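Local coordinates for MmeI (Methylophilus methylotrophus, PDB 5HR4), which is a Type IIL restriction-modification enzyme that binds DNA and probably transfers a methyl group from S-adenosyl-L-methionine to N6 of adenine, at residues A[234-239]-A[252-257]; A[520-525]-A[557-562]; A[561-566]-A[596-601]. One frame throughout, in Å; residues are numbered along the deposited sequence.

Contact 1: A[234-239]-A[252-257]; sequences YVLNTP and AAFPYI
In the helicase spacer domain, helix 225-235 runs into a type I beta turn, Val-235 to Thr-238, and this turn is met by the irregular chain 252-257, with the CA atoms of Leu-236 and Tyr-256 lying nearest across the pair. Two side-chain groups carry the contact. On one flank Tyr-256, its CG anti to the backbone N (chi1 167°), lays its ring alongside Pro-239. The evidence for a CH-pi contact is that Pro-239 CB sits 4.2 Å from the centroid of the Tyr-256 ring and only 4° off its normal, so the pyrrolidine lies over one face. Pro-239 CD comes 3.6 Å from Tyr-256 CE1, further along the same ring, while the carbonyl O of Asn-237 meets the edge near the ring plane. On the other flank Leu-236, its CG beside the backbone N, works through one methyl: CD2 is 3.8 Å from Ile-257 CG1, the two chains side by side and pointing the same way. That methyl also touches Phe-254 CB at 3.9 Å, although the Phe-254 ring leads away and meets Phe-205 edge-to-face; the Phe-254 side chain is about 12 Å from the bound calcium ion. Arg-243 also bridges the two segments, bonding Thr-238 O through NE and Phe-254 O through NH1. Within segment 234-239, Thr-238 OG1 donates back to Tyr-234 O, in the last helical turn. Between these two flanks runs one direct backbone bond, from Ile-257 N to Leu-236 O at 2.8 Å, with the donor above the carbonyl plane.

Contact 2: A[520-525]-A[557-562]; sequences KAAHYI and LGIKIN
The tight part of this contact is centred on Ala-522, whose methyl points from helix 517-524 at Ile-559, the pair with the nearest CA atoms. Ile-559 carries CG1 beside its backbone N (chi1 -66°), and its end reaches the helix: CD1 lies 3.7 Å from Ala-522 CB. From the next turn Ile-525 comes in at about a right angle, its CD1 4.1 Å from Ile-559 CD1. Ala-522, Ile-525 and Ile-559 are all buried, and Phe-587 of strand 581-588 also touches Ile-559.

Toward solvent the packing thins to a single methyl. Leu-557 CD1 still reaches Ala-522 CB at 4.0 Å, but its other partner is the exposed His-523. Leu-557 CD1 stands over one face of the His-523 imidazole, 4.0 Å from its centroid and 21° off the normal, a CH-pi contact offset toward the rim. No hydrogen bond crosses between the segments.

Gly-558, with positive phi, ends helix 544-556 in a Schellman motif. Helix 517-524 thus packs on the turn leading into strand 560-569, and on the sheet through Ala-521 against Phe-587 and Ile-525 against Ile-478. That sheet's 3-2-1-4-5-7-6 order, with an antiparallel seventh strand, marks the Rossmann-like methyltransferase fold.

Contact 3: A[561-566]-A[596-601]; sequences INFAHR and IIYEYE
Tyr-600 OH is the best-held polar atom here, gripped by two hydrogen bonds: one with His-565 ND1 at 2.8 Å and one with Lys-323 NZ. The hydroxyl lies near the imidazole plane, at the ring edge. A weak bond from His-565 NE2 to Lys-323 O occupies the second ring nitrogen, so the imidazole is held at both; the ammonium so close by may disfavour a charge on the histidine.

The rotation of His-565 is fixed further by a stack. His-565 and Tyr-598 both set CG beside the backbone N (chi1 -75° and -66°) and run side by side, their rings in an offset stack with centroids 4.2 Å apart and planes at 3°. The offset leaves Tyr-598 CB over the imidazole of His-565, 3.6 Å from its centroid, while His-565 NE2 lies over the phenol face near its rim.

Underneath is a parallel strand pair. Ala-564 bonds on both sides of Ile-597: its N donates to Ile-596 O at 3.3 Å, and its O accepts from Tyr-598 N at 2.8 Å. Arg-566 N then reaches Tyr-598 O at 3.0 Å, nearly along the C=O axis. Arg-566 and Ile-597 lie side by side, Arg-566 CG 3.9 Å from Ile-597 CG2.

Strand 560-569 lies between antiparallel 581-588, where Asn-562 and Phe-563 form a classic beta bulge against Gly-586, and parallel 595-599, which is itself followed by 608-612. Helix 318-340 packs on the face of Phe-563, His-565 and Tyr-598, with Pro-327 touching Phe-563 and Tyr-598.

Contacts 2 and 3 both reach one sheet of the methyltransferase domain and share Ile-561 and Asn-562: strand 560-569 is entered in contact 2 and paired with its neighbour in contact 3. Contact 1 stands apart in the helicase spacer range, its centre 47 Å and 50 Å from theirs and farthest from the centre of the chain. Contact 2 is the buried one, a helix against the turn that leads into the strand, and purely side-chain in chemistry. Contact 3, partly buried, combines a backbone ladder with aromatic and polar side chains. Contact 1, also partly buried, relies on one direct backbone bond, apolar packing and a proline-tyrosine CH-pi contact, where a helix end and turn meet an irregular chain.

Contact 1: A[234-239]-A[252-257]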
ATOM      1  N   TYR A 234     -35.517  13.415 -14.909  1.00 30.12           N
ATOM      2  CA  TYR A 234     -36.343  14.484 -14.366  1.00 29.81           C
ATOM      3  C   TYR A 234     -37.498  13.914 -13.546  1.00 33.59           C
ATOM      4  O   TYR A 234     -37.804  14.431 -12.464  1.00 31.15           O
ATOM      5  CB  TYR A 234     -36.851  15.417 -15.475  1.00 32.02           C
ATOM      6  CG  TYR A 234     -38.042  16.232 -15.026  1.00 36.59           C
ATOM      7  CD1 TYR A 234     -37.887  17.399 -14.271  1.00 37.23           C
ATOM      8  CD2 TYR A 234     -39.339  15.807 -15.313  1.00 38.80           C
ATOM      9  CE1 TYR A 234     -39.009  18.121 -13.833  1.00 38.99           C
ATOM     10  CE2 TYR A 234     -40.448  16.522 -14.890  1.00 37.57           C
ATOM     11  CZ  TYR A 234     -40.283  17.673 -14.158  1.00 37.31           C
ATOM     12  OH  TYR A 234     -41.411  18.350 -13.753  1.00 42.77           O
ATOM     13  N   VAL A 235     -38.138  12.838 -14.025  1.00 34.16           N
ATOM     14  CA  VAL A 235     -39.246  12.246 -13.273  1.00 28.54           C
ATOM     15  C   VAL A 235     -38.781  11.807 -11.893  1.00 30.05           C
ATOM     16  O   VAL A 235     -39.379  12.179 -10.876  1.00 31.92           O
ATOM     17  CB  VAL A 235     -39.876  11.067 -14.032  1.00 29.15           C
ATOM     18  CG1 VAL A 235     -40.816  10.306 -13.091  1.00 28.14           C
ATOM     19  CG2 VAL A 235     -40.635  11.553 -15.237  1.00 28.08           C
ATOM     20  N   LEU A 236     -37.713  11.001 -11.832  1.00 31.02           N
ATOM     21  CA  LEU A 236     -37.190  10.515 -10.553  1.00 25.97           C
ATOM     22  C   LEU A 236     -36.884  11.633  -9.553  1.00 32.24           C
ATOM     23  O   LEU A 236     -36.606  11.325  -8.380  1.00 27.89           O
ATOM     24  CB  LEU A 236     -35.928   9.694 -10.786  1.00 23.40           C
ATOM     25  CG  LEU A 236     -36.065   8.417 -11.616  1.00 27.16           C
ATOM     26  CD1 LEU A 236     -34.685   7.914 -11.998  1.00 26.24           C
ATOM     27  CD2 LEU A 236     -36.826   7.344 -10.832  1.00 28.07           C
ATOM     28  N   ASN A 237     -36.913  12.911  -9.979  1.00 27.41           N
ATOM     29  CA  ASN A 237     -36.748  14.053  -9.083  1.00 27.76           C
ATOM     30  C   ASN A 237     -38.053  14.793  -8.832  1.00 31.88           C
ATOM     31  O   ASN A 237     -38.060  15.754  -8.053  1.00 29.58           O
ATOM     32  CB  ASN A 237     -35.720  15.048  -9.636  1.00 26.86           C
ATOM     33  CG  ASN A 237     -35.093  15.942  -8.538  1.00 33.02           C
ATOM     34  OD1 ASN A 237     -34.820  15.490  -7.405  1.00 32.18           O
ATOM     35  ND2 ASN A 237     -34.854  17.215  -8.879  1.00 21.34           N
ATOM     36  N   THR A 238     -39.148  14.370  -9.467  1.00 29.21           N
ATOM     37  CA  THR A 238     -40.419  15.077  -9.414  1.00 31.53           C
ATOM     38  C   THR A 238     -41.383  14.310  -8.529  1.00 33.54           C
ATOM     39  O   THR A 238     -41.787  13.199  -8.898  1.00 34.57           O
ATOM     40  CB  THR A 238     -41.022  15.241 -10.810  1.00 32.44           C
ATOM     41  OG1 THR A 238     -40.165  16.057 -11.621  1.00 34.50           O
ATOM     42  CG2 THR A 238     -42.398  15.885 -10.708  1.00 30.24           C
ATOM     43  N   PRO A 239     -41.796  14.853  -7.387  1.00 34.22           N
ATOM     44  CA  PRO A 239     -42.845  14.194  -6.598  1.00 31.46           C
ATOM     45  C   PRO A 239     -44.097  13.972  -7.431  1.00 33.38           C
ATOM     46  O   PRO A 239     -44.344  14.660  -8.422  1.00 38.09           O
ATOM     47  CB  PRO A 239     -43.098  15.167  -5.444  1.00 26.15           C
ATOM     48  CG  PRO A 239     -42.485  16.449  -5.873  1.00 34.74           C
ATOM     49  CD  PRO A 239     -41.375  16.135  -6.805  1.00 31.46           C
ATOM     50  N   ALA A 252     -44.648   7.321 -15.658  1.00 38.37           N
ATOM     51  CA  ALA A 252     -45.289   7.568 -14.372  1.00 36.91           C
ATOM     52  C   ALA A 252     -45.135   6.398 -13.396  1.00 31.72           C
ATOM     53  O   ALA A 252     -45.353   6.576 -12.196  1.00 37.74           O
ATOM     54  CB  ALA A 252     -46.769   7.921 -14.596  1.00 28.70           C
ATOM     55  N   ALA A 253     -44.730   5.219 -13.858  1.00 30.27           N
ATOM     56  CA  ALA A 253     -44.533   4.108 -12.938  1.00 35.83           C
ATOM     57  C   ALA A 253     -43.277   4.246 -12.088  1.00 34.20           C
ATOM     58  O   ALA A 253     -43.103   3.462 -11.154  1.00 37.92           O
ATOM     59  CB  ALA A 253     -44.495   2.790 -13.710  1.00 30.23           C
ATOM     60  N   PHE A 254     -42.450   5.170 -12.356  1.00 33.89           N
ATOM     61  CA  PHE A 254     -41.204   5.262 -11.599  1.00 30.94           C
ATOM     62  C   PHE A 254     -41.391   6.135 -10.370  1.00 26.01           C
ATOM     63  O   PHE A 254     -41.995   7.203 -10.455  1.00 32.34           O
ATOM     64  CB  PHE A 254     -40.083   5.850 -12.453  1.00 35.02           C
ATOM     65  CG  PHE A 254     -39.558   4.914 -13.482  1.00 29.15           C
ATOM     66  CD1 PHE A 254     -38.469   4.107 -13.206  1.00 32.99           C
ATOM     67  CD2 PHE A 254     -40.155   4.826 -14.718  1.00 30.85           C
ATOM     68  CE1 PHE A 254     -37.982   3.226 -14.155  1.00 33.45           C
ATOM     69  CE2 PHE A 254     -39.676   3.952 -15.671  1.00 33.57           C
ATOM     70  CZ  PHE A 254     -38.590   3.145 -15.386  1.00 34.71           C
ATOM     71  N   PRO A 255     -40.860   5.727  -9.229  1.00 30.83           N
ATOM     72  CA  PRO A 255     -41.105   6.484  -7.996  1.00 28.42           C
ATOM     73  C   PRO A 255     -40.323   7.781  -7.994  1.00 24.21           C
ATOM     74  O   PRO A 255     -39.363   7.956  -8.743  1.00 31.46           O
ATOM     75  CB  PRO A 255     -40.594   5.542  -6.902  1.00 22.10           C
ATOM     76  CG  PRO A 255     -39.436   4.796  -7.602  1.00 23.48           C
ATOM     77  CD  PRO A 255     -39.882   4.630  -9.035  1.00 30.00           C
ATOM     78  N   TYR A 256     -40.725   8.672  -7.099  1.00 26.35           N
ATOM     79  CA  TYR A 256     -39.924   9.844  -6.759  1.00 30.92           C
ATOM     80  C   TYR A 256     -38.748   9.438  -5.864  1.00 30.27           C
ATOM     81  O   TYR A 256     -38.931   8.739  -4.855  1.00 31.93           O
ATOM     82  CB  TYR A 256     -40.833  10.879  -6.080  1.00 25.83           C
ATOM     83  CG  TYR A 256     -40.157  12.033  -5.367  1.00 33.55           C
ATOM     84  CD1 TYR A 256     -39.417  12.988  -6.067  1.00 32.81           C
ATOM     85  CD2 TYR A 256     -40.294  12.195  -3.986  1.00 34.35           C
ATOM     86  CE1 TYR A 256     -38.806  14.058  -5.399  1.00 34.86           C
ATOM     87  CE2 TYR A 256     -39.689  13.256  -3.314  1.00 33.94           C
ATOM     88  CZ  TYR A 256     -38.948  14.190  -4.017  1.00 35.74           C
ATOM     89  OH  TYR A 256     -38.345  15.244  -3.328  1.00 28.12           O
ATOM     90  N   ILE A 257     -37.529   9.854  -6.238  1.00 26.14           N
ATOM     91  CA  ILE A 257     -36.313   9.448  -5.532  1.00 28.72           C
ATOM     92  C   ILE A 257     -35.615  10.638  -4.853  1.00 31.65           C
ATOM     93  O   ILE A 257     -35.245  10.564  -3.677  1.00 31.96           O
ATOM     94  CB  ILE A 257     -35.349   8.705  -6.484  1.00 32.09           C
ATOM     95  CG1 ILE A 257     -36.059   7.518  -7.127  1.00 30.66           C
ATOM     96  CG2 ILE A 257     -34.132   8.210  -5.735  1.00 29.50           C
ATOM     97  CD1 ILE A 257     -36.148   6.328  -6.181  1.00 31.10           C
TER

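Contact 2: A[520-525]-A[557-562]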
ATOM      1  N   LYS A 520      -1.417  15.087   9.331  1.00 37.43           N
ATOM      2  CA  LYS A 520      -2.751  15.654   9.167  1.00 32.93           C
ATOM      3  C   LYS A 520      -3.676  15.162  10.266  1.00 33.20           C
ATOM      4  O   LYS A 520      -4.136  15.947  11.101  1.00 37.07           O
ATOM      5  CB  LYS A 520      -3.309  15.308   7.785  1.00 30.36           C
ATOM      6  CG  LYS A 520      -2.996  16.343   6.747  1.00 32.31           C
ATOM      7  CD  LYS A 520      -3.661  17.661   7.096  1.00 30.95           C
ATOM      8  CE  LYS A 520      -4.040  18.456   5.864  1.00 29.48           C
ATOM      9  NZ  LYS A 520      -4.641  19.777   6.233  1.00 29.83           N
ATOM     10  N   ALA A 521      -3.944  13.850  10.288  1.00 37.24           N
ATOM     11  CA  ALA A 521      -4.729  13.252  11.367  1.00 33.35           C
ATOM     12  C   ALA A 521      -4.216  13.687  12.729  1.00 33.30           C
ATOM     13  O   ALA A 521      -5.002  14.089  13.594  1.00 33.84           O
ATOM     14  CB  ALA A 521      -4.697  11.730  11.259  1.00 33.18           C
ATOM     15  N   ALA A 522      -2.893  13.650  12.926  1.00 29.85           N
ATOM     16  CA  ALA A 522      -2.328  13.997  14.229  1.00 33.44           C
ATOM     17  C   ALA A 522      -2.631  15.441  14.610  1.00 34.21           C
ATOM     18  O   ALA A 522      -2.878  15.737  15.782  1.00 38.88           O
ATOM     19  CB  ALA A 522      -0.824  13.751  14.241  1.00 34.74           C
ATOM     20  N   HIS A 523      -2.615  16.359  13.642  1.00 40.00           N
ATOM     21  CA  HIS A 523      -2.985  17.739  13.949  1.00 39.20           C
ATOM     22  C   HIS A 523      -4.492  17.877  14.135  1.00 35.85           C
ATOM     23  O   HIS A 523      -4.953  18.596  15.026  1.00 37.33           O
ATOM     24  CB  HIS A 523      -2.473  18.682  12.855  1.00 35.20           C
ATOM     25  CG  HIS A 523      -1.017  19.024  12.991  1.00 47.41           C
ATOM     26  ND1 HIS A 523      -0.049  18.546  12.129  1.00 51.12           N
ATOM     27  CD2 HIS A 523      -0.361  19.781  13.904  1.00 48.51           C
ATOM     28  CE1 HIS A 523       1.136  19.003  12.498  1.00 43.88           C
ATOM     29  NE2 HIS A 523       0.974  19.755  13.571  1.00 49.13           N
ATOM     30  N   TYR A 524      -5.270  17.159  13.327  1.00 32.80           N
ATOM     31  CA  TYR A 524      -6.721  17.229  13.404  1.00 30.14           C
ATOM     32  C   TYR A 524      -7.248  16.794  14.769  1.00 37.72           C
ATOM     33  O   TYR A 524      -8.140  17.438  15.335  1.00 42.94           O
ATOM     34  CB  TYR A 524      -7.303  16.356  12.301  1.00 33.55           C
ATOM     35  CG  TYR A 524      -8.810  16.255  12.275  1.00 36.38           C
ATOM     36  CD1 TYR A 524      -9.593  17.326  11.873  1.00 37.45           C
ATOM     37  CD2 TYR A 524      -9.447  15.073  12.601  1.00 32.04           C
ATOM     38  CE1 TYR A 524     -10.973  17.221  11.831  1.00 36.75           C
ATOM     39  CE2 TYR A 524     -10.822  14.962  12.556  1.00 32.36           C
ATOM     40  CZ  TYR A 524     -11.577  16.034  12.169  1.00 34.03           C
ATOM     41  OH  TYR A 524     -12.945  15.929  12.114  1.00 38.58           O
ATOM     42  N   ILE A 525      -6.731  15.689  15.312  1.00 38.42           N
ATOM     43  CA  ILE A 525      -7.286  15.165  16.560  1.00 41.10           C
ATOM     44  C   ILE A 525      -6.738  15.884  17.774  1.00 42.04           C
ATOM     45  O   ILE A 525      -7.158  15.584  18.900  1.00 40.62           O
ATOM     46  CB  ILE A 525      -7.044  13.646  16.722  1.00 32.29           C
ATOM     47  CG1 ILE A 525      -5.564  13.342  16.930  1.00 33.32           C
ATOM     48  CG2 ILE A 525      -7.555  12.897  15.506  1.00 28.47           C
ATOM     49  CD1 ILE A 525      -5.302  11.872  17.194  1.00 34.26           C
ATOM     50  N   LEU A 557       3.975  14.846  18.918  1.00 48.29           N
ATOM     51  CA  LEU A 557       2.634  15.417  18.912  1.00 46.97           C
ATOM     52  C   LEU A 557       1.680  14.691  19.846  1.00 47.59           C
ATOM     53  O   LEU A 557       0.496  15.045  19.898  1.00 49.71           O
ATOM     54  CB  LEU A 557       2.070  15.421  17.493  1.00 48.99           C
ATOM     55  CG  LEU A 557       2.743  16.421  16.543  1.00 53.19           C
ATOM     56  CD1 LEU A 557       2.044  16.430  15.189  1.00 49.27           C
ATOM     57  CD2 LEU A 557       2.765  17.823  17.139  1.00 49.12           C
ATOM     58  N   GLY A 558       2.171  13.707  20.596  1.00 43.46           N
ATOM     59  CA  GLY A 558       1.359  12.926  21.489  1.00 40.32           C
ATOM     60  C   GLY A 558       0.848  11.626  20.909  1.00 45.47           C
ATOM     61  O   GLY A 558       0.088  10.924  21.589  1.00 45.31           O
ATOM     62  N   ILE A 559       1.233  11.276  19.679  1.00 44.70           N
ATOM     63  CA  ILE A 559       0.618  10.135  19.018  1.00 39.37           C
ATOM     64  C   ILE A 559       1.133   8.853  19.639  1.00 43.58           C
ATOM     65  O   ILE A 559       2.346   8.673  19.825  1.00 45.47           O
ATOM     66  CB  ILE A 559       0.884  10.151  17.510  1.00 41.31           C
ATOM     67  CG1 ILE A 559       0.190  11.347  16.863  1.00 39.95           C
ATOM     68  CG2 ILE A 559       0.353   8.868  16.897  1.00 40.44           C
ATOM     69  CD1 ILE A 559      -1.293  11.217  16.828  1.00 36.39           C
ATOM     70  N   LYS A 560       0.205   7.953  19.952  1.00 39.02           N
ATOM     71  CA  LYS A 560       0.502   6.686  20.585  1.00 37.78           C
ATOM     72  C   LYS A 560      -0.095   5.583  19.723  1.00 40.73           C
ATOM     73  O   LYS A 560      -1.223   5.723  19.243  1.00 43.86           O
ATOM     74  CB  LYS A 560      -0.066   6.674  22.015  1.00 35.45           C
ATOM     75  N   ILE A 561       0.658   4.506  19.493  1.00 39.46           N
ATOM     76  CA  ILE A 561       0.182   3.395  18.667  1.00 38.54           C
ATOM     77  C   ILE A 561      -0.507   2.374  19.558  1.00 40.83           C
ATOM     78  O   ILE A 561       0.115   1.830  20.475  1.00 44.22           O
ATOM     79  CB  ILE A 561       1.321   2.720  17.891  1.00 37.99           C
ATOM     80  CG1 ILE A 561       2.114   3.716  17.056  1.00 31.31           C
ATOM     81  CG2 ILE A 561       0.759   1.645  16.977  1.00 32.27           C
ATOM     82  CD1 ILE A 561       3.308   3.057  16.440  1.00 30.45           C
ATOM     83  N   ASN A 562      -1.767   2.068  19.251  1.00 41.91           N
ATOM     84  CA  ASN A 562      -2.579   1.204  20.101  1.00 41.02           C
ATOM     85  C   ASN A 562      -2.737  -0.207  19.573  1.00 37.91           C
ATOM     86  O   ASN A 562      -2.874  -1.139  20.369  1.00 38.74           O
ATOM     87  CB  ASN A 562      -3.956   1.824  20.298  1.00 35.76           C
ATOM     88  CG  ASN A 562      -3.882   3.067  21.135  1.00 53.32           C
ATOM     89  OD1 ASN A 562      -3.324   3.032  22.242  1.00 51.46           O
ATOM     90  ND2 ASN A 562      -4.389   4.199  20.602  1.00 48.63           N
TER

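Contact 3: A[561-566]-A[596-601]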
ATOM      1  N   ILE A 561       0.658   4.506  19.493  1.00 39.46           N
ATOM      2  CA  ILE A 561       0.182   3.395  18.667  1.00 38.54           C
ATOM      3  C   ILE A 561      -0.507   2.374  19.558  1.00 40.83           C
ATOM      4  O   ILE A 561       0.115   1.830  20.475  1.00 44.22           O
ATOM      5  CB  ILE A 561       1.321   2.720  17.891  1.00 37.99           C
ATOM      6  CG1 ILE A 561       2.114   3.716  17.056  1.00 31.31           C
ATOM      7  CG2 ILE A 561       0.759   1.645  16.977  1.00 32.27           C
ATOM      8  CD1 ILE A 561       3.308   3.057  16.440  1.00 30.45           C
ATOM      9  N   ASN A 562      -1.767   2.068  19.251  1.00 41.91           N
ATOM     10  CA  ASN A 562      -2.579   1.204  20.101  1.00 41.02           C
ATOM     11  C   ASN A 562      -2.737  -0.207  19.573  1.00 37.91           C
ATOM     12  O   ASN A 562      -2.874  -1.139  20.369  1.00 38.74           O
ATOM     13  CB  ASN A 562      -3.956   1.824  20.298  1.00 35.76           C
ATOM     14  CG  ASN A 562      -3.882   3.067  21.135  1.00 53.32           C
ATOM     15  OD1 ASN A 562      -3.324   3.032  22.242  1.00 51.46           O
ATOM     16  ND2 ASN A 562      -4.389   4.199  20.602  1.00 48.63           N
ATOM     17  N   PHE A 563      -2.742  -0.389  18.262  1.00 33.96           N
ATOM     18  CA  PHE A 563      -2.669  -1.727  17.708  1.00 31.95           C
ATOM     19  C   PHE A 563      -2.046  -1.602  16.335  1.00 29.67           C
ATOM     20  O   PHE A 563      -1.963  -0.509  15.776  1.00 33.39           O
ATOM     21  CB  PHE A 563      -4.042  -2.401  17.648  1.00 31.76           C
ATOM     22  CG  PHE A 563      -4.943  -1.863  16.567  1.00 32.58           C
ATOM     23  CD1 PHE A 563      -4.924  -2.410  15.285  1.00 28.51           C
ATOM     24  CD2 PHE A 563      -5.819  -0.827  16.834  1.00 28.03           C
ATOM     25  CE1 PHE A 563      -5.758  -1.926  14.291  1.00 28.62           C
ATOM     26  CE2 PHE A 563      -6.655  -0.329  15.839  1.00 29.62           C
ATOM     27  CZ  PHE A 563      -6.629  -0.876  14.568  1.00 29.38           C
ATOM     28  N   ALA A 564      -1.603  -2.730  15.798  1.00 33.47           N
ATOM     29  CA  ALA A 564      -0.904  -2.709  14.524  1.00 27.98           C
ATOM     30  C   ALA A 564      -0.907  -4.105  13.936  1.00 29.44           C
ATOM     31  O   ALA A 564      -0.728  -5.082  14.664  1.00 34.31           O
ATOM     32  CB  ALA A 564       0.540  -2.215  14.686  1.00 26.01           C
ATOM     33  N   HIS A 565      -1.098  -4.179  12.618  1.00 30.69           N
ATOM     34  CA  HIS A 565      -0.876  -5.386  11.829  1.00 25.12           C
ATOM     35  C   HIS A 565       0.496  -5.295  11.179  1.00 28.59           C
ATOM     36  O   HIS A 565       0.751  -4.381  10.388  1.00 35.37           O
ATOM     37  CB  HIS A 565      -1.937  -5.548  10.739  1.00 24.93           C
ATOM     38  CG  HIS A 565      -3.270  -6.007  11.234  1.00 32.64           C
ATOM     39  ND1 HIS A 565      -3.780  -7.253  10.938  1.00 33.18           N
ATOM     40  CD2 HIS A 565      -4.209  -5.383  11.985  1.00 33.96           C
ATOM     41  CE1 HIS A 565      -4.968  -7.384  11.501  1.00 34.84           C
ATOM     42  NE2 HIS A 565      -5.254  -6.261  12.139  1.00 36.46           N
ATOM     43  N   ARG A 566       1.363  -6.259  11.466  1.00 30.75           N
ATOM     44  CA  ARG A 566       2.644  -6.318  10.783  1.00 25.89           C
ATOM     45  C   ARG A 566       2.449  -6.721   9.321  1.00 30.08           C
ATOM     46  O   ARG A 566       1.332  -6.981   8.858  1.00 29.92           O
ATOM     47  CB  ARG A 566       3.573  -7.288  11.491  1.00 29.15           C
ATOM     48  CG  ARG A 566       4.028  -6.825  12.828  1.00 28.76           C
ATOM     49  CD  ARG A 566       4.951  -7.859  13.394  1.00 38.40           C
ATOM     50  NE  ARG A 566       6.258  -7.760  12.764  1.00 38.36           N
ATOM     51  CZ  ARG A 566       7.015  -6.670  12.833  1.00 36.64           C
ATOM     52  NH1 ARG A 566       6.579  -5.605  13.486  1.00 32.31           N
ATOM     53  NH2 ARG A 566       8.201  -6.634  12.248  1.00 40.00           N
ATOM     54  N   ILE A 596      -2.410  -4.700  21.133  1.00 30.33           N
ATOM     55  CA  ILE A 596      -2.262  -5.958  20.406  1.00 31.08           C
ATOM     56  C   ILE A 596      -1.503  -5.690  19.106  1.00 34.65           C
ATOM     57  O   ILE A 596      -1.755  -4.691  18.415  1.00 33.58           O
ATOM     58  CB  ILE A 596      -3.624  -6.637  20.153  1.00 27.95           C
ATOM     59  CG1 ILE A 596      -4.503  -5.791  19.220  1.00 39.43           C
ATOM     60  CG2 ILE A 596      -4.313  -6.921  21.482  1.00 29.40           C
ATOM     61  CD1 ILE A 596      -6.050  -5.855  19.427  1.00 40.18           C
ATOM     62  N   ILE A 597      -0.537  -6.550  18.806  1.00 32.31           N
ATOM     63  CA  ILE A 597       0.137  -6.588  17.514  1.00 27.37           C
ATOM     64  C   ILE A 597      -0.338  -7.854  16.825  1.00 30.04           C
ATOM     65  O   ILE A 597      -0.204  -8.946  17.384  1.00 37.40           O
ATOM     66  CB  ILE A 597       1.664  -6.598  17.672  1.00 28.70           C
ATOM     67  CG1 ILE A 597       2.158  -5.303  18.316  1.00 31.62           C
ATOM     68  CG2 ILE A 597       2.352  -6.855  16.333  1.00 28.52           C
ATOM     69  CD1 ILE A 597       3.612  -5.373  18.699  1.00 32.36           C
ATOM     70  N   TYR A 598      -0.919  -7.724  15.642  1.00 27.73           N
ATOM     71  CA  TYR A 598      -1.329  -8.885  14.854  1.00 31.05           C
ATOM     72  C   TYR A 598      -0.166  -9.341  13.974  1.00 32.70           C
ATOM     73  O   TYR A 598       0.346  -8.552  13.168  1.00 31.59           O
ATOM     74  CB  TYR A 598      -2.537  -8.542  13.982  1.00 36.17           C
ATOM     75  CG  TYR A 598      -3.805  -8.234  14.742  1.00 36.34           C
ATOM     76  CD1 TYR A 598      -4.010  -6.994  15.315  1.00 36.02           C
ATOM     77  CD2 TYR A 598      -4.802  -9.191  14.876  1.00 35.47           C
ATOM     78  CE1 TYR A 598      -5.171  -6.716  16.000  1.00 36.16           C
ATOM     79  CE2 TYR A 598      -5.955  -8.927  15.567  1.00 34.37           C
ATOM     80  CZ  TYR A 598      -6.139  -7.687  16.129  1.00 38.26           C
ATOM     81  OH  TYR A 598      -7.313  -7.421  16.807  1.00 40.36           O
ATOM     82  N   GLU A 599       0.235 -10.608  14.105  1.00 28.44           N
ATOM     83  CA  GLU A 599       1.390 -11.163  13.411  1.00 23.90           C
ATOM     84  C   GLU A 599       0.966 -12.187  12.368  1.00 28.38           C
ATOM     85  O   GLU A 599      -0.090 -12.809  12.479  1.00 35.20           O
ATOM     86  CB  GLU A 599       2.344 -11.813  14.396  1.00 29.56           C
ATOM     87  CG  GLU A 599       2.721 -10.899  15.536  1.00 37.67           C
ATOM     88  CD  GLU A 599       3.841 -11.475  16.366  1.00 42.68           C
ATOM     89  OE1 GLU A 599       3.563 -12.333  17.234  1.00 46.08           O
ATOM     90  OE2 GLU A 599       5.004 -11.078  16.135  1.00 51.18           O
ATOM     91  N   TYR A 600       1.805 -12.359  11.342  1.00 33.26           N
ATOM     92  CA  TYR A 600       1.499 -13.255  10.227  1.00 33.85           C
ATOM     93  C   TYR A 600       2.613 -14.276  10.056  1.00 40.29           C
ATOM     94  O   TYR A 600       3.760 -13.898   9.805  1.00 42.07           O
ATOM     95  CB  TYR A 600       1.313 -12.491   8.918  1.00 30.93           C
ATOM     96  CG  TYR A 600       0.140 -11.543   8.875  1.00 30.06           C
ATOM     97  CD1 TYR A 600       0.138 -10.377   9.631  1.00 27.09           C
ATOM     98  CD2 TYR A 600      -0.949 -11.792   8.045  1.00 28.17           C
ATOM     99  CE1 TYR A 600      -0.931  -9.492   9.586  1.00 28.29           C
ATOM    100  CE2 TYR A 600      -2.015 -10.920   7.994  1.00 27.79           C
ATOM    101  CZ  TYR A 600      -2.004  -9.766   8.761  1.00 30.30           C
ATOM    102  OH  TYR A 600      -3.072  -8.887   8.713  1.00 32.70           O
ATOM    103  N   GLU A 601       2.274 -15.567  10.175  1.00 42.59           N
ATOM    104  CA  GLU A 601       3.173 -16.636   9.750  1.00 48.53           C
ATOM    105  C   GLU A 601       3.304 -16.607   8.228  1.00 44.19           C
ATOM    106  O   GLU A 601       4.377 -16.314   7.696  1.00 49.38           O
ATOM    107  CB  GLU A 601       2.678 -18.010  10.232  1.00 45.18           C
TER